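Local atomic coordinates of high affinity transport system protein p37 (Mycoplasma hyorhinis, PDB entry 3EKI), a protein that binds thiamine diphosphate outside the cell membrane, as the putative substrate-binding lipoprotein of a high-affinity transport system. Residues V108-L113 with V345-K350; V131-L134 with I140-P143; K385-D388 with E393-E396. All coordinates share one frame; numbering follows the deposited sequence.

How the contacts relate
The three contacts cluster on one antiparallel sheet. Contact 1 sets helix 106-115 against strand 345-349, contact 2 folds helix 127-136 back on strand 141-152, and contact 3 joins the end of strand 383-386 to helix 390-402. The centres of contacts 1 and 2 lie about 8 Å apart, those of contacts 2 and 3 about 12 Å, those of contacts 1 and 3 about 16 Å. Both segments of contact 2 fall between those of contact 1 in sequence; contact 3 follows. Phe348 N and Thr142 O, 2.9 Å apart and probably hydrogen-bonded, join the first two. Distant chain parts thus form one continuous packed region, the side chain of Leu110 about 10 Å from the bound thiamine diphosphate.

Contact 1: residues V108-L113 with V345-K350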
loop_
_atom_site.group_PDB
_atom_site.type_symbol
_atom_site.label_atom_id
_atom_site.label_comp_id
_atom_site.label_asym_id
_atom_site.label_seq_id
_atom_site.Cartn_x
_atom_site.Cartn_y
_atom_site.Cartn_z
ATOM N N VAL A 108 -9.422 -13.825 -3.052
ATOM C CA VAL A 108 -9.482 -15.122 -2.385
ATOM C C VAL A 108 -9.461 -14.929 -0.874
ATOM O O VAL A 108 -10.145 -15.641 -0.138
ATOM C CB VAL A 108 -8.327 -16.037 -2.816
ATOM C CG1 VAL A 108 -8.388 -17.371 -2.097
ATOM C CG2 VAL A 108 -8.362 -16.233 -4.328
ATOM N N LEU A 109 -8.689 -13.970 -0.386
ATOM C CA LEU A 109 -8.634 -13.787 1.064
ATOM C C LEU A 109 -9.984 -13.390 1.602
ATOM O O LEU A 109 -10.507 -13.946 2.575
ATOM C CB LEU A 109 -7.622 -12.714 1.454
ATOM C CG LEU A 109 -7.501 -12.485 2.965
ATOM C CD1 LEU A 109 -6.672 -13.628 3.554
ATOM C CD2 LEU A 109 -6.890 -11.144 3.294
ATOM N N LEU A 110 -10.562 -12.363 0.958
ATOM C CA LEU A 110 -11.813 -11.838 1.492
ATOM C C LEU A 110 -12.951 -12.824 1.257
ATOM O O LEU A 110 -13.766 -12.967 2.160
ATOM C CB LEU A 110 -12.145 -10.471 0.914
ATOM C CG LEU A 110 -11.102 -9.380 1.164
ATOM C CD1 LEU A 110 -11.582 -8.098 0.505
ATOM C CD2 LEU A 110 -10.820 -9.196 2.647
ATOM N N ASN A 111 -12.978 -13.473 0.099
ATOM C CA ASN A 111 -14.034 -14.470 -0.087
ATOM C C ASN A 111 -13.898 -15.612 0.912
ATOM O O ASN A 111 -14.884 -16.107 1.450
ATOM C CB ASN A 111 -13.967 -15.039 -1.495
ATOM C CG ASN A 111 -14.390 -14.103 -2.601
ATOM O OD1 ASN A 111 -14.947 -13.038 -2.360
ATOM N ND2 ASN A 111 -14.111 -14.522 -3.832
ATOM N N ASN A 112 -12.666 -16.060 1.138
ATOM C CA ASN A 112 -12.508 -17.230 2.013
ATOM C C ASN A 112 -12.790 -16.827 3.448
ATOM O O ASN A 112 -13.387 -17.602 4.190
ATOM C CB ASN A 112 -11.133 -17.842 1.856
ATOM C CG ASN A 112 -10.967 -18.755 0.664
ATOM O OD1 ASN A 112 -11.750 -18.757 -0.290
ATOM N ND2 ASN A 112 -9.903 -19.552 0.701
ATOM N N LEU A 113 -12.397 -15.629 3.865
ATOM C CA LEU A 113 -12.753 -15.216 5.217
ATOM C C LEU A 113 -14.262 -15.106 5.387
ATOM O O LEU A 113 -14.809 -15.340 6.474
ATOM C CB LEU A 113 -12.113 -13.876 5.555
ATOM C CG LEU A 113 -10.611 -13.878 5.833
ATOM C CD1 LEU A 113 -10.105 -12.443 5.965
ATOM C CD2 LEU A 113 -10.271 -14.676 7.077
ATOM N N VAL A 345 -5.321 -3.274 6.656
ATOM C CA VAL A 345 -6.185 -3.632 7.780
ATOM C C VAL A 345 -6.261 -5.137 7.952
ATOM O O VAL A 345 -6.448 -5.911 7.024
ATOM C CB VAL A 345 -7.596 -3.064 7.544
ATOM C CG1 VAL A 345 -8.587 -3.601 8.559
ATOM C CG2 VAL A 345 -7.550 -1.533 7.574
ATOM N N GLY A 346 -6.127 -5.573 9.192
ATOM C CA GLY A 346 -6.280 -6.977 9.558
ATOM C C GLY A 346 -7.740 -7.257 9.902
ATOM O O GLY A 346 -8.384 -6.545 10.662
ATOM N N VAL A 347 -8.212 -8.322 9.280
ATOM C CA VAL A 347 -9.605 -8.697 9.317
ATOM C C VAL A 347 -9.764 -10.159 9.678
ATOM O O VAL A 347 -9.029 -11.026 9.214
ATOM C CB VAL A 347 -10.227 -8.335 7.952
ATOM C CG1 VAL A 347 -9.545 -9.047 6.798
ATOM C CG2 VAL A 347 -11.709 -8.643 8.002
ATOM N N PHE A 348 -10.742 -10.433 10.547
ATOM C CA PHE A 348 -11.072 -11.759 11.013
ATOM C C PHE A 348 -12.316 -12.343 10.362
ATOM O O PHE A 348 -13.215 -11.566 10.034
ATOM C CB PHE A 348 -11.393 -11.776 12.526
ATOM C CG PHE A 348 -10.169 -11.650 13.403
ATOM C CD1 PHE A 348 -9.403 -12.767 13.669
ATOM C CD2 PHE A 348 -9.842 -10.419 13.946
ATOM C CE1 PHE A 348 -8.289 -12.647 14.485
ATOM C CE2 PHE A 348 -8.710 -10.290 14.730
ATOM C CZ PHE A 348 -7.945 -11.407 14.972
ATOM N N ARG A 349 -12.357 -13.653 10.205
ATOM C CA ARG A 349 -13.649 -14.313 9.999
ATOM C C ARG A 349 -14.511 -14.018 11.233
ATOM O O ARG A 349 -14.043 -13.806 12.352
ATOM C CB ARG A 349 -13.525 -15.789 9.680
ATOM C CG ARG A 349 -12.950 -16.621 10.811
ATOM C CD ARG A 349 -12.935 -18.116 10.536
ATOM N NE ARG A 349 -12.474 -18.853 11.715
ATOM C CZ ARG A 349 -13.176 -19.317 12.723
ATOM N NH1 ARG A 349 -14.488 -19.143 12.763
ATOM N NH2 ARG A 349 -12.566 -19.965 13.714
ATOM N N LYS A 350 -15.822 -13.939 11.009
ATOM C CA LYS A 350 -16.735 -13.353 11.965
ATOM C C LYS A 350 -16.825 -14.134 13.275
ATOM O O LYS A 350 -17.009 -13.515 14.327
ATOM C CB LYS A 350 -18.135 -13.256 11.346
ATOM C CG LYS A 350 -18.987 -12.120 11.893
ATOM C CD LYS A 350 -20.382 -12.242 11.285
ATOM C CE LYS A 350 -21.119 -10.921 11.253
ATOM N NZ LYS A 350 -21.912 -10.793 9.997
HETATM O O HOH W 1 -16.717 -14.395 8.153
#
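Leu113 and Val347 meet through one methyl each, CD1 against CG1 at 3.5 Å, and their side chains cross obliquely. This is helix-on-sheet packing: the axes of helix 108-113 and strand 345-349 approach to 8.7 Å and run in broadly the same direction, 33° apart. The CB of Val347 points toward the helix. A chi1 of 59° sets Val347 CG1 between the backbone N and the carbonyl carbon, and that branch does the touching, meeting Leu110 CD2 at 4.3 Å as well as Leu113. Leu113 reaches it by a different route: its CB points to one side of the strand, and the outer carbons then lean to it. The two methyls of Leu113 divide the work, CD1 taking Val347 while CD2 lies 3.9 Å from Arg349 N.

Toward the end of segment 345-350 the contact turns polar. Arg349 CB sits 3.5 Å from Leu113 O, but the extended chain beyond it leads away from the helix. Its guanidinium forms a salt bridge with Asp116 through NH1 and hydrogen bonds with Asp121 through NE and Asp43 through NH2; Asp43 and Asp121 are also ligands of a bound calcium ion. One water links the two backbones, donating to Leu113 O at 2.7 Å and accepting from Lys350 N at 3.0 Å.

No direct hydrogen bond crosses the two segments. Cohesion between them therefore rests on buried methyl packing plus a single water bridge, while the cationic end of Arg349 is taken up by Asp116 and by the calcium ligands Asp43 and Asp121, which probably offset its charge.

Contact 2: residues V131-L134 with I140-P143; sequences VEFL and IITP
Leu134 and Pro143 point toward each other, a leucine methyl ending on the proline ring, across a helix-turn-strand unit in which helix 127-136 leads through a short turn into strand 141-152 and packs against the strand that follows it. The protein belongs to the periplasmic-binding-protein clan, and the strand is part of the antiparallel sheet of this binding-protein fold. Leu134 can be traced outward. From CB, which leaves the helix to one side of the strand, a chi1 of -78° carries CG beside the backbone N and anti to the carbonyl carbon, and the fork at CG comes nearer the strand than the CB direction alone would take it. The two prongs then part company. Leu134 CD1 ends 3.7 Å from Pro143 CG. Leu134 CD2 turns to Ile140 and Ile141, with Ile141 CG1 and Ile141 O each at 4.0 Å and Ile140 CG2 at 4.1 Å, the Leu134 and Ile141 side chains crossing at a slant.

Phe133, one residue earlier, covers the turn end of the same surface. Its CB points at segment 140-143, and CG anti to the backbone N (chi1 177°) carries the ring out to the two isoleucines, whose side chains it crosses at about a right angle. Ser114 of helix 106-115 touches Phe133, Ile140 and Ile141, and Phe390 packs on both Leu134 and Pro143, so neighbouring helices complete the surroundings. Hydrogen bonds are absent between the segments; the contact is carbon packing, and on Phe133 one ring carbon, CE2, meets both Ile140 CG2 at 3.6 Å and Ile141 CD1 at 4.1 Å.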
loop_
_atom_site.group_PDB
_atom_site.type_symbol
_atom_site.label_atom_id
_atom_site.label_comp_id
_atom_site.label_asym_id
_atom_site.label_seq_id
_atom_site.Cartn_x
_atom_site.Cartn_y
_atom_site.Cartn_z
ATOM N N VAL A 131 -12.796 -1.824 2.169
ATOM C CA VAL A 131 -13.950 -0.950 2.305
ATOM C C VAL A 131 -14.939 -1.255 1.190
ATOM O O VAL A 131 -16.136 -1.410 1.434
ATOM C CB VAL A 131 -13.530 0.541 2.290
ATOM C CG1 VAL A 131 -14.726 1.468 2.095
ATOM C CG2 VAL A 131 -12.782 0.889 3.577
ATOM N N GLU A 132 -14.464 -1.372 -0.048
ATOM C CA GLU A 132 -15.365 -1.635 -1.179
ATOM C C GLU A 132 -16.014 -3.012 -1.027
ATOM O O GLU A 132 -17.175 -3.244 -1.381
ATOM C CB GLU A 132 -14.613 -1.534 -2.489
ATOM C CG GLU A 132 -13.991 -0.202 -2.859
ATOM C CD GLU A 132 -14.978 0.897 -3.195
ATOM O OE1 GLU A 132 -16.163 0.559 -3.403
ATOM O OE2 GLU A 132 -14.577 2.084 -3.257
ATOM N N PHE A 133 -15.269 -3.980 -0.478
ATOM C CA PHE A 133 -15.845 -5.319 -0.308
ATOM C C PHE A 133 -16.958 -5.278 0.730
ATOM O O PHE A 133 -18.035 -5.856 0.565
ATOM C CB PHE A 133 -14.743 -6.298 0.106
ATOM C CG PHE A 133 -15.235 -7.711 0.386
ATOM C CD1 PHE A 133 -15.397 -8.615 -0.641
ATOM C CD2 PHE A 133 -15.518 -8.122 1.674
ATOM C CE1 PHE A 133 -15.840 -9.908 -0.402
ATOM C CE2 PHE A 133 -15.976 -9.420 1.929
ATOM C CZ PHE A 133 -16.114 -10.309 0.893
ATOM N N LEU A 134 -16.692 -4.589 1.838
ATOM C CA LEU A 134 -17.680 -4.527 2.916
ATOM C C LEU A 134 -18.882 -3.667 2.555
ATOM O O LEU A 134 -19.973 -3.871 3.092
ATOM C CB LEU A 134 -16.983 -4.070 4.196
ATOM C CG LEU A 134 -16.173 -5.163 4.887
ATOM C CD1 LEU A 134 -15.324 -4.600 6.012
ATOM C CD2 LEU A 134 -17.087 -6.242 5.461
ATOM N N ILE A 140 -19.752 -8.916 7.034
ATOM C CA ILE A 140 -19.542 -10.329 6.739
ATOM C C ILE A 140 -18.230 -10.846 7.334
ATOM O O ILE A 140 -18.162 -12.053 7.584
ATOM C CB ILE A 140 -19.593 -10.597 5.232
ATOM C CG1 ILE A 140 -19.749 -12.063 4.827
ATOM C CG2 ILE A 140 -18.367 -9.989 4.545
ATOM C CD1 ILE A 140 -20.120 -12.175 3.351
ATOM N N ILE A 141 -17.270 -9.955 7.522
ATOM C CA ILE A 141 -15.968 -10.207 8.151
ATOM C C ILE A 141 -15.706 -9.035 9.090
ATOM O O ILE A 141 -16.386 -7.991 9.011
ATOM C CB ILE A 141 -14.825 -10.437 7.150
ATOM C CG1 ILE A 141 -14.589 -9.256 6.219
ATOM C CG2 ILE A 141 -15.034 -11.721 6.343
ATOM C CD1 ILE A 141 -13.502 -9.431 5.169
ATOM N N THR A 142 -14.756 -9.137 10.017
ATOM C CA THR A 142 -14.578 -8.169 11.074
ATOM C C THR A 142 -13.208 -7.527 11.109
ATOM O O THR A 142 -12.198 -8.139 11.461
ATOM C CB THR A 142 -14.795 -8.880 12.447
ATOM O OG1 THR A 142 -16.076 -9.523 12.400
ATOM C CG2 THR A 142 -14.769 -7.875 13.566
ATOM N N PRO A 143 -13.132 -6.269 10.677
ATOM C CA PRO A 143 -11.860 -5.539 10.738
ATOM C C PRO A 143 -11.466 -5.314 12.182
ATOM O O PRO A 143 -12.321 -4.962 13.012
ATOM C CB PRO A 143 -12.190 -4.207 10.056
ATOM C CG PRO A 143 -13.381 -4.508 9.213
ATOM C CD PRO A 143 -14.199 -5.487 10.032
#

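Contact 3: residues K385-D388 with E393-E396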
loop_
_atom_site.group_PDB
_atom_site.type_symbol
_atom_site.label_atom_id
_atom_site.label_comp_id
_atom_site.label_asym_id
_atom_site.label_seq_id
_atom_site.Cartn_x
_atom_site.Cartn_y
_atom_site.Cartn_z
ATOM N N LYS A 385 -2.148 -0.705 15.390
ATOM C CA LYS A 385 -3.108 -0.144 16.326
ATOM C C LYS A 385 -4.370 -1.002 16.296
ATOM O O LYS A 385 -4.675 -1.648 15.278
ATOM C CB LYS A 385 -3.463 1.295 15.941
ATOM C CG LYS A 385 -2.349 2.169 15.418
ATOM C CD LYS A 385 -2.666 3.656 15.564
ATOM C CE LYS A 385 -2.363 4.462 14.311
ATOM N NZ LYS A 385 -1.374 5.555 14.534
ATOM N N LYS A 386 -5.156 -1.042 17.358
ATOM C CA LYS A 386 -6.480 -1.605 17.371
ATOM C C LYS A 386 -7.449 -0.730 16.586
ATOM O O LYS A 386 -7.372 0.499 16.733
ATOM C CB LYS A 386 -6.981 -1.686 18.821
ATOM C CG LYS A 386 -8.349 -2.331 19.003
ATOM C CD LYS A 386 -8.860 -2.116 20.428
ATOM C CE LYS A 386 -10.195 -2.806 20.675
ATOM N NZ LYS A 386 -10.645 -2.631 22.093
ATOM N N ILE A 387 -8.346 -1.319 15.804
ATOM C CA ILE A 387 -9.419 -0.488 15.259
ATOM C C ILE A 387 -10.554 -0.370 16.269
ATOM O O ILE A 387 -11.092 -1.398 16.651
ATOM C CB ILE A 387 -9.932 -1.036 13.924
ATOM C CG1 ILE A 387 -8.783 -1.016 12.910
ATOM C CG2 ILE A 387 -11.172 -0.294 13.465
ATOM C CD1 ILE A 387 -9.067 -1.436 11.514
ATOM N N ASP A 388 -10.839 0.858 16.664
ATOM C CA ASP A 388 -11.883 1.097 17.663
ATOM C C ASP A 388 -13.218 1.391 16.995
ATOM O O ASP A 388 -14.280 1.133 17.570
ATOM C CB ASP A 388 -11.431 2.255 18.563
ATOM C CG ASP A 388 -10.084 2.017 19.219
ATOM O OD1 ASP A 388 -9.947 1.051 19.997
ATOM O OD2 ASP A 388 -9.138 2.795 18.973
ATOM N N GLU A 393 -12.479 5.411 11.368
ATOM C CA GLU A 393 -11.064 5.354 11.210
ATOM C C GLU A 393 -10.628 4.878 9.822
ATOM O O GLU A 393 -9.554 5.160 9.399
ATOM C CB GLU A 393 -10.484 4.399 12.254
ATOM C CG GLU A 393 -10.416 4.972 13.640
ATOM C CD GLU A 393 -9.794 4.003 14.569
ATOM O OE1 GLU A 393 -8.609 4.132 14.788
ATOM O OE2 GLU A 393 -10.471 3.084 14.876
ATOM N N ILE A 394 -11.482 4.139 9.152
ATOM C CA ILE A 394 -11.112 3.598 7.859
ATOM C C ILE A 394 -12.060 4.068 6.754
ATOM O O ILE A 394 -11.629 4.569 5.803
ATOM C CB ILE A 394 -11.063 2.035 7.830
ATOM C CG1 ILE A 394 -10.253 1.507 8.991
ATOM C CG2 ILE A 394 -10.471 1.498 6.536
ATOM C CD1 ILE A 394 -8.878 1.851 8.935
ATOM N N VAL A 395 -13.343 3.785 6.912
ATOM C CA VAL A 395 -14.276 4.056 5.840
ATOM C C VAL A 395 -14.339 5.558 5.516
ATOM O O VAL A 395 -14.252 5.936 4.413
ATOM C CB VAL A 395 -15.765 3.564 6.121
ATOM C CG1 VAL A 395 -16.660 4.002 5.030
ATOM C CG2 VAL A 395 -15.800 2.097 6.280
ATOM N N GLU A 396 -14.500 6.365 6.530
ATOM C CA GLU A 396 -14.647 7.801 6.275
ATOM C C GLU A 396 -13.334 8.341 5.707
ATOM O O GLU A 396 -13.358 9.246 5.004
ATOM C CB GLU A 396 -15.050 8.612 7.511
ATOM C CG GLU A 396 -16.474 8.441 7.824
ATOM C CD GLU A 396 -16.858 8.964 9.151
ATOM O OE1 GLU A 396 -16.097 9.593 9.810
ATOM O OE2 GLU A 396 -17.953 8.702 9.516
HETATM O O HOH W 2 -7.032 3.056 16.800
#
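Asp388 N donates to Glu393 OE2 at 2.9 Å, a moderately bent bond (142° at the hydrogen) that uses the syn lone pair of the carboxylate. It closes a strand-loop-helix connection, from strand 383-386 into helix 390-402, which has a wider pi-type turn at 393-395. Asn389 N gives OE2 a second hydrogen bond. A water lies 2.8 Å from Glu393 OE1 and 2.6 Å from Lys386 O, placed to donate to either, although it has more acceptors within reach than protons. Ile387 CG2 lies 3.7 Å from Glu393 OE2, the two side chains sliding past each other in opposite directions. Ile387 also reaches the helix with its other branch: CD1 meets Ile394 CG1 at 4.1 Å, crossing at about a right angle.

Glu393 is extended beyond CG (chi2 -178°), spanning the distance from the helix to the loop after the strand. In the second shell, Glu146 of strand 141-152 touches Ile387, Glu393 and Ile394.

Asp388 OD2 stands 4.3 Å from Glu393 OE2, a pairing of like charges. The two N-H donors tie the carboxylate to the loop and probably offset part of the repulsion.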